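Local coordinates for protein ATPase BagA (Mycobacterium tuberculosis H37Rv, PDB 6BS3) that hydrolyses ATP as one subunit of the heterodimeric BagAB complex, an ArsA-family ATPase whose activity is required for resistance to nitric oxide and to elevated glycerol, at residues G62-L66 and F67-P71; L91-I95 and E96-L100; Y107-G110 and I111-R114; G167-A170 and R171-V175; D320-L324 and G325-E329. One frame throughout, in Å; residues are numbered along the deposited sequence.

Contact 1 (G62-L66 and F67-P71); sequences GIAQL and FDVPP
Ile63 O accepts the amide of Phe67 at 2.9 Å from Phe67 N, and the same oxygen lies in the plane of the Phe67 ring at its edge, 3.3 Å from CD1. The chain reverses direction just past the helix 62-66. Asp68 has a positive phi (52°), which lets Val69 N reach Ala64 O at 2.9 Å in a nearly straight bond (N-H...O 173°), while Asp68 N makes a weak bond to Gln65 O. The chain that follows folds over Ala64, whose CB packs against the backbone of Val69 and Pro70, 3.5 Å from Pro70 O, and also against Val69 CG2.

Phe67 and Ile63 run side by side. With CG2 of Ile63 anti to the backbone N, this methyl meets Phe67 CD1 at 3.9 Å. Ile79 of strand 77-82 touches both side chains, and Leu324 and Leu327 of the C-terminal helix 324-336 also pack on the ring. At the start of the helix, the amides of Gly62 and Ile63 are both held by the carboxylate of Glu56. The reversal at the C-terminus is a Schellman motif, closing a short helix whose Leu66 packs on the ATP-binding Thr36.

Contact 2 (L91-I95 and E96-L100); sequences LAIDI and EAAFL
Asp94 N-caps helix 95-107 through Ala97, in the short connection from strand 86-92 to that helix. The polar interactions come first. Ala97 N donates to Asp94 OD1 over 3.1 Å in a fairly straight bond (N-H...O 168°), yet the amide arrives from well above the carboxylate plane, 62° out of it. The side chain reaches this position because CG stands anti to the backbone N of Asp94 (chi1 178°), which brings the carboxylate to the amides of the first turn. Its negative charge there would be expected to interact favourably with the positive end of the helix dipole. The backbone of the same residue opens the regular helical pattern: Asp94 O receives Ala98 N at 2.9 Å, and one residue further on Ile95 O receives Phe99 N. The methyl of Ala97 also packs against the cap, CB lying 3.7 Å from Asp94 CG.

The apolar contact is a single one: the methyl of Ala98, which lies near Asp94 O, meets Ile93 CG2 at 4.3 Å. Tyr74 lies against Asp94, Ala97 and Ala98, covering the cap from the loop before strand 77-82. Ile95 and Phe99 instead turn to helices 121-128 and 130-146, and Phe99 also packs on an apolar side chain of the partner protein.

Among the charged groups, Glu96 extends away from the cap and approaches Glu123, a pair of like charges. Its own OE2 stays 5.4 Å from Asp94 OD1, and its CB lies 3.5 Å from that same oxygen.

Contact 3 (Y107-G110 and I111-R114); sequences YNLG and IAGR
Gly110 O lies over one face of the Arg114 guanidinium, 3.2 Å above its plane and over its centre, while also accepting the backbone amide of Arg114 at 3.0 Å from Arg114 N. The two uses of the oxygen differ in kind. The amide makes a regular helical bond (N-H...O 164°), whereas the guanidinium N-H groups lie in a plane the oxygen sits over and do not point at it. The side chain gets there by bending back over its own helix: chi2 is extended (175°), and the bend comes at chi3 (-106°), which brings CZ against the carbonyl oxygen. Ile111 CD1 meets the guanidinium at its edge, in plane.

One residue before Gly110, Leu109 holds the N-cap position. Its carbonyl takes Gly113 N at 2.8 Å, and its CD2 packs on the methyl of Ala112 at 3.9 Å. Further out, Asn108 has a positive phi where helix 95-107 ends, and Leu109 is tied by backbone to Leu103 in that helix. Both Leu109 and Ala112 also meet side chains of the partner protein.

The partial negative charge of the Gly110 carbonyl against the cationic face probably gives an electrostatic attraction without a hydrogen bond from the guanidinium.

Contact 4 (G167-A170 and R171-V175); sequences GRIA and RFLDV
Ile169 places CG1 anti to its backbone N (chi1 -167°), and Leu173 turns CG anti to its carbonyl carbon (chi1 -57°), which lays the two branches side by side, with CG1 of Ile169 meeting Leu173 CD1 at 3.9 Å. Ile169 CD1 also approaches the ring of Phe172, obliquely and more loosely, 4.2 Å from CD2. The Phe172 ring itself packs on helix 130-146, among Leu137, Thr138 and Ile141. Ile169 and Leu173 face the central sheet, touching Thr27 and Leu25 of strand 23-28.

The backbone underneath is a single short helical turn. Arg168, at the N-cap position, gives its carbonyl to Phe172 N at 3.0 Å. Leu173 N is shared between two acceptors, Ile169 O at 3.1 Å and, weakly, Ala170 O. Leu173 then leaves helical geometry, and Asp174, the centre of an inverse gamma turn, begins the next helix as its N-cap, where OD1 weakly accepts Lys177 N.

At the N-terminal end a water bridges Gly167 O, to which it donates, and Arg171 N, from which it accepts, at 3.1 Å from Arg171 N. The water thus supplies an acceptor for an amide at the first turn. The amides of Arg171, Phe172 and Leu173 find acceptors in this water and in carbonyls of the same turn, while the apolar branches of Ile169, Phe172 and Leu173 bind this short helix to the sheet and a neighbouring helix.

Contact 5 (D320-L324 and G325-E329); sequences DGVDL and GSLYE. With ADP (adenosine-5'-diphosphate), chain C.
This is an N-cap at the start of the C-terminal helix 324-336, where Asp323, at the end of the loop 320-323, grips Ser326, and the loop residue just before the cap touches the bound nucleotide. Asp323 OD1 takes two donors: Ser326 N at 3.1 Å, nearly along the C-O axis, and Ser326 OG at 3.0 Å from above the carboxylate plane, 58° out of it. The side chain is held between the backbone N and the carbonyl carbon (chi1 55°), which folds the carboxylate over the helix start. The paired bonds should restrain the rotation of both side chains. Asp323 O adds a bond from Leu327 N and a weak one from Ser326 N.

Val322, one residue before the cap, belongs to the ADP pocket. Its CG2 lies 3.5 Å from C4 of the adenine of ADP and equally near the ribose O2', while CG1 leans on Ser326 CB at 4.0 Å. Val322 therefore touches the nucleotide with CG2 and CB, and the capped turn with CG1. Val318, whose backbone N binds ADP, packs on Ser326 as well, and Thr36 of the P-loop region touches both Val322 and Leu327.

Leu324 begins the helix, and its side chain lies alongside Tyr328, pointing the same way, with CD1 3.8 Å from CE2. The phenol of Tyr328 is anchored by a hydrogen bond to Thr81 O. At the ring's edge, near its plane, Leu324 O lies 3.2 Å from Tyr328 CD2.

The five contacts follow one another along the chain, each a local turn at a helix end or on a short helix of the P-loop fold. Contacts 1 and 5, with centres about 14 Å apart, meet directly: Phe67 packs on Leu324 and Leu327, Leu66 on Leu327, bringing the C-terminal helix to the short helix 62-66 beside the nucleotide site. Contact 2 lies about 17 Å from contact 1, and Ile63 touches Leu91. It leads through helix 95-107 to contact 3, where Leu100 packs on Gly113. Contact 4 lies across the chain's centre from contact 5, their centres about 30 Å apart. Contacts 3 and 5 are about 43 Å apart, so contacts 1 and 5 gather at the nucleotide pocket while contact 3 lies farthest from it.

Contact 1 (G62-L66 and F67-P71)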
# COMPACT_ATOMS: atom_id res chain seq x y z
N GLY A 62 6.52 8.16 -9.54
CA GLY A 62 6.13 8.77 -8.27
C GLY A 62 6.70 10.16 -8.04
O GLY A 62 6.07 10.98 -7.36
N ILE A 63 7.91 10.44 -8.58
CA ILE A 63 8.54 11.77 -8.45
C ILE A 63 7.73 12.81 -9.25
O ILE A 63 7.39 13.86 -8.70
CB ILE A 63 10.06 11.80 -8.83
CG1 ILE A 63 10.89 10.89 -7.89
CG2 ILE A 63 10.58 13.24 -8.80
CD1 ILE A 63 12.32 10.51 -8.41
N ALA A 64 7.42 12.50 -10.55
CA ALA A 64 6.63 13.35 -11.44
C ALA A 64 5.25 13.64 -10.83
O ALA A 64 4.81 14.79 -10.83
CB ALA A 64 6.48 12.70 -12.80
N GLN A 65 4.61 12.60 -10.26
CA GLN A 65 3.31 12.66 -9.59
C GLN A 65 3.37 13.58 -8.36
O GLN A 65 2.47 14.40 -8.15
CB GLN A 65 2.86 11.25 -9.19
CG GLN A 65 1.39 11.15 -8.82
CD GLN A 65 1.03 9.82 -8.19
OE1 GLN A 65 1.72 9.32 -7.29
NE2 GLN A 65 -0.07 9.24 -8.63
N LEU A 66 4.45 13.46 -7.56
CA LEU A 66 4.67 14.28 -6.37
C LEU A 66 4.87 15.76 -6.73
O LEU A 66 4.31 16.63 -6.06
CB LEU A 66 5.91 13.73 -5.65
CG LEU A 66 6.25 14.24 -4.27
CD1 LEU A 66 5.10 14.03 -3.31
CD2 LEU A 66 7.46 13.50 -3.74
N PHE A 67 5.65 16.05 -7.79
CA PHE A 67 5.93 17.42 -8.24
C PHE A 67 4.88 17.95 -9.22
O PHE A 67 4.99 19.09 -9.70
CB PHE A 67 7.37 17.54 -8.78
CG PHE A 67 8.38 17.53 -7.67
CD1 PHE A 67 8.90 16.33 -7.18
CD2 PHE A 67 8.77 18.72 -7.05
CE1 PHE A 67 9.80 16.33 -6.11
CE2 PHE A 67 9.68 18.71 -6.00
CZ PHE A 67 10.19 17.51 -5.54
N ASP A 68 3.82 17.15 -9.46
CA ASP A 68 2.70 17.45 -10.36
C ASP A 68 3.18 17.88 -11.80
O ASP A 68 2.76 18.91 -12.35
CB ASP A 68 1.73 18.47 -9.70
CG ASP A 68 0.38 18.57 -10.39
OD1 ASP A 68 -0.03 17.58 -11.04
OD2 ASP A 68 -0.26 19.65 -10.31
N VAL A 69 4.10 17.09 -12.36
CA VAL A 69 4.67 17.33 -13.69
C VAL A 69 4.47 16.10 -14.58
O VAL A 69 4.30 15.01 -14.04
CB VAL A 69 6.18 17.77 -13.68
CG1 VAL A 69 6.36 19.20 -13.17
CG2 VAL A 69 7.07 16.76 -12.93
N PRO A 70 4.54 16.25 -15.93
CA PRO A 70 4.45 15.07 -16.81
C PRO A 70 5.54 14.01 -16.53
O PRO A 70 6.55 14.33 -15.88
CB PRO A 70 4.64 15.67 -18.22
CG PRO A 70 4.32 17.08 -18.08
CD PRO A 70 4.72 17.49 -16.71
N PRO A 71 5.38 12.76 -17.04
CA PRO A 71 6.41 11.72 -16.82
C PRO A 71 7.85 12.14 -17.16
O PRO A 71 8.12 12.67 -18.24
CB PRO A 71 5.96 10.58 -17.74
CG PRO A 71 4.48 10.74 -17.85
CD PRO A 71 4.23 12.23 -17.82

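Contact 2 (L91-I95 and E96-L100)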
# COMPACT_ATOMS: atom_id res chain seq x y z
N LEU A 91 15.95 11.37 -10.75
CA LEU A 91 16.21 10.28 -11.68
C LEU A 91 15.14 9.18 -11.59
O LEU A 91 15.15 8.38 -10.67
CB LEU A 91 17.65 9.70 -11.62
CG LEU A 91 17.92 8.56 -12.66
CD1 LEU A 91 17.92 9.06 -14.14
CD2 LEU A 91 19.20 7.81 -12.33
N ALA A 92 14.21 9.16 -12.55
CA ALA A 92 13.20 8.10 -12.63
C ALA A 92 13.87 7.01 -13.48
O ALA A 92 14.04 7.21 -14.69
CB ALA A 92 11.93 8.61 -13.31
N ILE A 93 14.42 5.96 -12.84
CA ILE A 93 15.13 4.91 -13.59
C ILE A 93 14.15 4.17 -14.52
O ILE A 93 13.09 3.72 -14.08
CB ILE A 93 15.96 3.93 -12.70
CG1 ILE A 93 17.05 4.66 -11.88
CG2 ILE A 93 16.57 2.79 -13.56
CD1 ILE A 93 17.73 3.75 -10.73
N ASP A 94 14.50 4.09 -15.80
CA ASP A 94 13.74 3.39 -16.83
C ASP A 94 14.49 2.05 -16.98
O ASP A 94 15.62 2.04 -17.48
CB ASP A 94 13.76 4.22 -18.12
CG ASP A 94 13.07 3.66 -19.36
OD1 ASP A 94 13.02 2.42 -19.50
OD2 ASP A 94 12.62 4.46 -20.20
N ILE A 95 13.90 0.95 -16.46
CA ILE A 95 14.53 -0.38 -16.44
C ILE A 95 14.85 -0.89 -17.86
O ILE A 95 15.89 -1.53 -18.05
CB ILE A 95 13.72 -1.43 -15.59
CG1 ILE A 95 14.59 -2.66 -15.22
CG2 ILE A 95 12.41 -1.87 -16.26
CD1 ILE A 95 15.66 -2.40 -14.24
N GLU A 96 13.98 -0.58 -18.83
CA GLU A 96 14.15 -0.96 -20.23
C GLU A 96 15.39 -0.29 -20.83
O GLU A 96 16.26 -0.98 -21.36
CB GLU A 96 12.87 -0.69 -21.01
CG GLU A 96 13.00 -0.84 -22.51
CD GLU A 96 11.72 -1.24 -23.23
OE1 GLU A 96 11.80 -1.47 -24.46
OE2 GLU A 96 10.65 -1.33 -22.58
N ALA A 97 15.52 1.04 -20.63
CA ALA A 97 16.69 1.82 -21.08
C ALA A 97 17.96 1.42 -20.31
O ALA A 97 19.03 1.38 -20.91
CB ALA A 97 16.42 3.31 -20.96
N ALA A 98 17.83 1.07 -19.00
CA ALA A 98 18.96 0.61 -18.16
C ALA A 98 19.48 -0.76 -18.65
O ALA A 98 20.68 -0.99 -18.65
CB ALA A 98 18.57 0.54 -16.68
N PHE A 99 18.57 -1.64 -19.11
CA PHE A 99 18.94 -2.95 -19.66
C PHE A 99 19.73 -2.80 -20.99
O PHE A 99 20.73 -3.50 -21.17
CB PHE A 99 17.71 -3.88 -19.80
CG PHE A 99 18.02 -5.28 -20.29
CD1 PHE A 99 19.04 -6.02 -19.71
CD2 PHE A 99 17.29 -5.85 -21.32
CE1 PHE A 99 19.34 -7.31 -20.18
CE2 PHE A 99 17.57 -7.15 -21.76
CZ PHE A 99 18.59 -7.87 -21.19
N LEU A 100 19.31 -1.86 -21.88
CA LEU A 100 20.00 -1.56 -23.15
C LEU A 100 21.38 -0.96 -22.90
O LEU A 100 22.34 -1.30 -23.60
CB LEU A 100 19.17 -0.61 -24.05
CG LEU A 100 17.75 -1.02 -24.45
CD1 LEU A 100 17.16 0.00 -25.38
CD2 LEU A 100 17.73 -2.34 -25.13

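Contact 3 (Y107-G110 and I111-R114)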
# COMPACT_ATOMS: atom_id res chain seq x y z
N TYR A 107 28.46 -5.93 -22.79
CA TYR A 107 28.49 -7.04 -23.75
C TYR A 107 28.55 -6.57 -25.22
O TYR A 107 28.62 -7.42 -26.12
CB TYR A 107 27.25 -7.93 -23.55
CG TYR A 107 27.18 -8.64 -22.23
CD1 TYR A 107 27.78 -9.88 -22.05
CD2 TYR A 107 26.49 -8.10 -21.15
CE1 TYR A 107 27.70 -10.56 -20.84
CE2 TYR A 107 26.42 -8.75 -19.92
CZ TYR A 107 27.02 -10.00 -19.78
OH TYR A 107 26.95 -10.66 -18.58
N ASN A 108 28.51 -5.24 -25.45
CA ASN A 108 28.51 -4.61 -26.78
C ASN A 108 27.36 -5.17 -27.68
O ASN A 108 27.54 -5.39 -28.89
CB ASN A 108 29.91 -4.68 -27.45
CG ASN A 108 30.11 -3.67 -28.57
OD1 ASN A 108 29.75 -2.49 -28.47
ND2 ASN A 108 30.71 -4.13 -29.67
N LEU A 109 26.17 -5.39 -27.05
CA LEU A 109 24.96 -5.92 -27.68
C LEU A 109 23.89 -4.83 -27.83
O LEU A 109 22.69 -5.09 -27.69
CB LEU A 109 24.41 -7.14 -26.89
CG LEU A 109 25.13 -8.48 -27.05
CD1 LEU A 109 24.81 -9.40 -25.88
CD2 LEU A 109 24.75 -9.16 -28.35
N GLY A 110 24.35 -3.62 -28.13
CA GLY A 110 23.50 -2.45 -28.35
C GLY A 110 22.57 -2.63 -29.54
O GLY A 110 21.44 -2.14 -29.52
N ILE A 111 23.05 -3.37 -30.57
CA ILE A 111 22.30 -3.70 -31.79
C ILE A 111 21.16 -4.68 -31.49
O ILE A 111 20.03 -4.46 -31.92
CB ILE A 111 23.25 -4.19 -32.94
CG1 ILE A 111 22.52 -4.30 -34.29
CG2 ILE A 111 24.00 -5.48 -32.59
CD1 ILE A 111 22.23 -2.93 -34.97
N ALA A 112 21.48 -5.77 -30.74
CA ALA A 112 20.56 -6.81 -30.31
C ALA A 112 19.51 -6.15 -29.41
O ALA A 112 18.32 -6.36 -29.63
CB ALA A 112 21.30 -7.90 -29.55
N GLY A 113 19.97 -5.29 -28.49
CA GLY A 113 19.12 -4.53 -27.58
C GLY A 113 18.07 -3.69 -28.28
O GLY A 113 16.88 -3.82 -27.98
N ARG A 114 18.49 -2.83 -29.23
CA ARG A 114 17.61 -1.97 -30.04
C ARG A 114 16.57 -2.77 -30.83
O ARG A 114 15.46 -2.27 -31.03
CB ARG A 114 18.42 -1.06 -30.97
CG ARG A 114 18.76 0.28 -30.34
CD ARG A 114 19.65 1.10 -31.24
NE ARG A 114 21.03 1.13 -30.74
CZ ARG A 114 22.04 0.47 -31.29
NH1 ARG A 114 21.85 -0.28 -32.37
NH2 ARG A 114 23.25 0.55 -30.75

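Contact 4 (G167-A170 and R171-V175)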
# COMPACT_ATOMS: atom_id res chain seq x y z
N GLY A 167 8.34 -5.04 2.54
CA GLY A 167 8.21 -6.45 2.17
C GLY A 167 9.15 -6.91 1.08
O GLY A 167 9.31 -8.11 0.87
N ARG A 168 9.79 -5.96 0.37
CA ARG A 168 10.69 -6.23 -0.77
C ARG A 168 12.10 -5.69 -0.60
O ARG A 168 12.97 -6.03 -1.41
CB ARG A 168 10.07 -5.63 -2.05
CG ARG A 168 8.73 -6.23 -2.45
CD ARG A 168 8.21 -5.67 -3.75
NE ARG A 168 7.14 -6.51 -4.28
CZ ARG A 168 6.77 -6.55 -5.56
NH1 ARG A 168 7.37 -5.78 -6.46
NH2 ARG A 168 5.79 -7.35 -5.94
N ILE A 169 12.34 -4.82 0.39
CA ILE A 169 13.62 -4.12 0.58
C ILE A 169 14.81 -5.07 0.80
O ILE A 169 15.86 -4.84 0.18
CB ILE A 169 13.56 -2.99 1.66
CG1 ILE A 169 14.81 -2.07 1.61
CG2 ILE A 169 13.32 -3.52 3.10
CD1 ILE A 169 14.98 -1.22 0.31
N ALA A 170 14.66 -6.10 1.64
CA ALA A 170 15.77 -7.02 1.95
C ALA A 170 16.22 -7.78 0.72
O ALA A 170 17.42 -7.80 0.45
CB ALA A 170 15.41 -7.96 3.10
N ARG A 171 15.27 -8.32 -0.08
CA ARG A 171 15.54 -9.01 -1.35
C ARG A 171 16.16 -8.05 -2.39
O ARG A 171 17.11 -8.43 -3.08
CB ARG A 171 14.26 -9.68 -1.87
CG ARG A 171 14.35 -10.28 -3.30
CD ARG A 171 15.29 -11.48 -3.42
NE ARG A 171 14.96 -12.54 -2.46
CZ ARG A 171 14.19 -13.60 -2.73
NH1 ARG A 171 13.68 -13.76 -3.95
NH2 ARG A 171 13.94 -14.50 -1.79
N PHE A 172 15.64 -6.80 -2.48
CA PHE A 172 16.16 -5.79 -3.40
C PHE A 172 17.66 -5.51 -3.18
O PHE A 172 18.39 -5.25 -4.14
CB PHE A 172 15.35 -4.49 -3.28
CG PHE A 172 15.88 -3.32 -4.09
CD1 PHE A 172 15.79 -3.32 -5.48
CD2 PHE A 172 16.44 -2.21 -3.46
CE1 PHE A 172 16.28 -2.24 -6.23
CE2 PHE A 172 16.92 -1.12 -4.21
CZ PHE A 172 16.83 -1.15 -5.59
N LEU A 173 18.11 -5.55 -1.90
CA LEU A 173 19.50 -5.28 -1.54
C LEU A 173 20.33 -6.55 -1.41
O LEU A 173 21.50 -6.48 -1.02
CB LEU A 173 19.57 -4.39 -0.27
CG LEU A 173 18.84 -3.04 -0.38
CD1 LEU A 173 18.64 -2.43 0.98
CD2 LEU A 173 19.53 -2.10 -1.36
N ASP A 174 19.75 -7.71 -1.76
CA ASP A 174 20.45 -8.98 -1.71
C ASP A 174 21.15 -9.23 -3.05
O ASP A 174 20.64 -9.94 -3.93
CB ASP A 174 19.48 -10.11 -1.31
CG ASP A 174 20.12 -11.39 -0.82
OD1 ASP A 174 21.35 -11.57 -1.03
OD2 ASP A 174 19.40 -12.23 -0.24
N VAL A 175 22.33 -8.61 -3.21
CA VAL A 175 23.16 -8.66 -4.42
C VAL A 175 23.62 -10.09 -4.76
O VAL A 175 23.64 -10.46 -5.93
CB VAL A 175 24.34 -7.64 -4.32
CG1 VAL A 175 25.13 -7.55 -5.63
CG2 VAL A 175 23.83 -6.26 -3.93
O HOH W 1 12.34 -8.80 0.96

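Contact 5 (D320-L324 and G325-E329)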
# COMPACT_ATOMS: atom_id res chain seq x y z
N ASP A 320 -4.17 19.47 4.71
CA ASP A 320 -4.75 19.25 3.36
C ASP A 320 -3.81 18.34 2.55
O ASP A 320 -2.98 17.65 3.18
CB ASP A 320 -5.01 20.58 2.65
CG ASP A 320 -6.05 21.45 3.33
OD1 ASP A 320 -5.66 22.42 4.01
OD2 ASP A 320 -7.25 21.14 3.19
N GLY A 321 -3.95 18.34 1.22
CA GLY A 321 -3.13 17.52 0.31
C GLY A 321 -1.67 17.95 0.31
O GLY A 321 -1.41 19.15 0.56
N VAL A 322 -0.75 17.01 0.04
CA VAL A 322 0.68 17.31 0.07
C VAL A 322 0.96 18.04 -1.25
O VAL A 322 0.74 17.48 -2.33
CB VAL A 322 1.58 16.04 0.27
CG1 VAL A 322 3.04 16.32 -0.08
CG2 VAL A 322 1.46 15.50 1.69
N ASP A 323 1.35 19.31 -1.17
CA ASP A 323 1.71 20.09 -2.36
C ASP A 323 3.21 20.42 -2.25
O ASP A 323 3.87 19.90 -1.34
CB ASP A 323 0.79 21.32 -2.56
CG ASP A 323 0.66 22.32 -1.41
OD1 ASP A 323 1.59 22.40 -0.57
OD2 ASP A 323 -0.36 23.05 -1.36
N LEU A 324 3.76 21.25 -3.16
CA LEU A 324 5.17 21.64 -3.14
C LEU A 324 5.56 22.31 -1.80
O LEU A 324 6.58 21.95 -1.21
CB LEU A 324 5.51 22.54 -4.35
CG LEU A 324 6.99 22.89 -4.54
CD1 LEU A 324 7.85 21.63 -4.64
CD2 LEU A 324 7.17 23.79 -5.75
N GLY A 325 4.72 23.23 -1.33
CA GLY A 325 4.88 23.92 -0.05
C GLY A 325 4.93 22.99 1.14
O GLY A 325 5.67 23.26 2.09
N SER A 326 4.16 21.87 1.09
CA SER A 326 4.11 20.81 2.13
C SER A 326 5.43 20.09 2.19
O SER A 326 5.85 19.73 3.28
CB SER A 326 3.01 19.79 1.82
OG SER A 326 1.75 20.42 1.74
N LEU A 327 6.09 19.87 1.03
CA LEU A 327 7.41 19.22 1.00
C LEU A 327 8.46 20.07 1.72
O LEU A 327 9.30 19.51 2.43
CB LEU A 327 7.89 18.90 -0.43
CG LEU A 327 7.16 17.81 -1.17
CD1 LEU A 327 7.67 17.73 -2.62
CD2 LEU A 327 7.28 16.47 -0.44
N TYR A 328 8.36 21.41 1.57
CA TYR A 328 9.25 22.34 2.25
C TYR A 328 8.97 22.37 3.76
O TYR A 328 9.94 22.39 4.51
CB TYR A 328 9.24 23.73 1.60
CG TYR A 328 10.00 23.74 0.29
CD1 TYR A 328 11.37 23.99 0.25
CD2 TYR A 328 9.37 23.42 -0.91
CE1 TYR A 328 12.08 23.99 -0.95
CE2 TYR A 328 10.07 23.39 -2.11
CZ TYR A 328 11.42 23.69 -2.13
OH TYR A 328 12.09 23.67 -3.33
N GLU A 329 7.70 22.25 4.19
CA GLU A 329 7.34 22.17 5.63
C GLU A 329 7.89 20.89 6.26
O GLU A 329 8.37 20.92 7.38
CB GLU A 329 5.81 22.22 5.87
CG GLU A 329 5.15 23.51 5.41
CD GLU A 329 3.63 23.49 5.36
OE1 GLU A 329 3.01 22.49 5.80
OE2 GLU A 329 3.06 24.50 4.89
PB ADP C . 4.41 5.70 -0.20
O1B ADP C . 5.40 6.15 -1.29
O2B ADP C . 3.31 4.82 -0.84
O3B ADP C . 5.05 5.02 0.98
PA ADP C . 3.31 8.46 -0.28
O1A ADP C . 2.80 8.34 -1.73
O2A ADP C . 4.49 9.35 -0.19
O3A ADP C . 3.65 7.01 0.29
O5' ADP C . 2.14 8.80 0.73
C5' ADP C . 0.84 8.17 0.80
C4' ADP C . -0.20 9.26 0.86
O4' ADP C . -0.05 9.99 2.10
C3' ADP C . -0.15 10.31 -0.25
O3' ADP C . -1.47 10.70 -0.61
C2' ADP C . 0.63 11.47 0.40
O2' ADP C . 0.38 12.74 -0.19
C1' ADP C . 0.15 11.37 1.84
N9 ADP C . 1.08 11.89 2.85
C8 ADP C . 2.39 11.51 3.05
N7 ADP C . 2.96 12.10 4.08
C5 ADP C . 1.96 12.92 4.58
C6 ADP C . 1.92 13.80 5.69
N6 ADP C . 2.96 14.02 6.50
N1 ADP C . 0.76 14.44 5.95
C2 ADP C . -0.29 14.23 5.13
N3 ADP C . -0.36 13.45 4.05
C4 ADP C . 0.81 12.81 3.83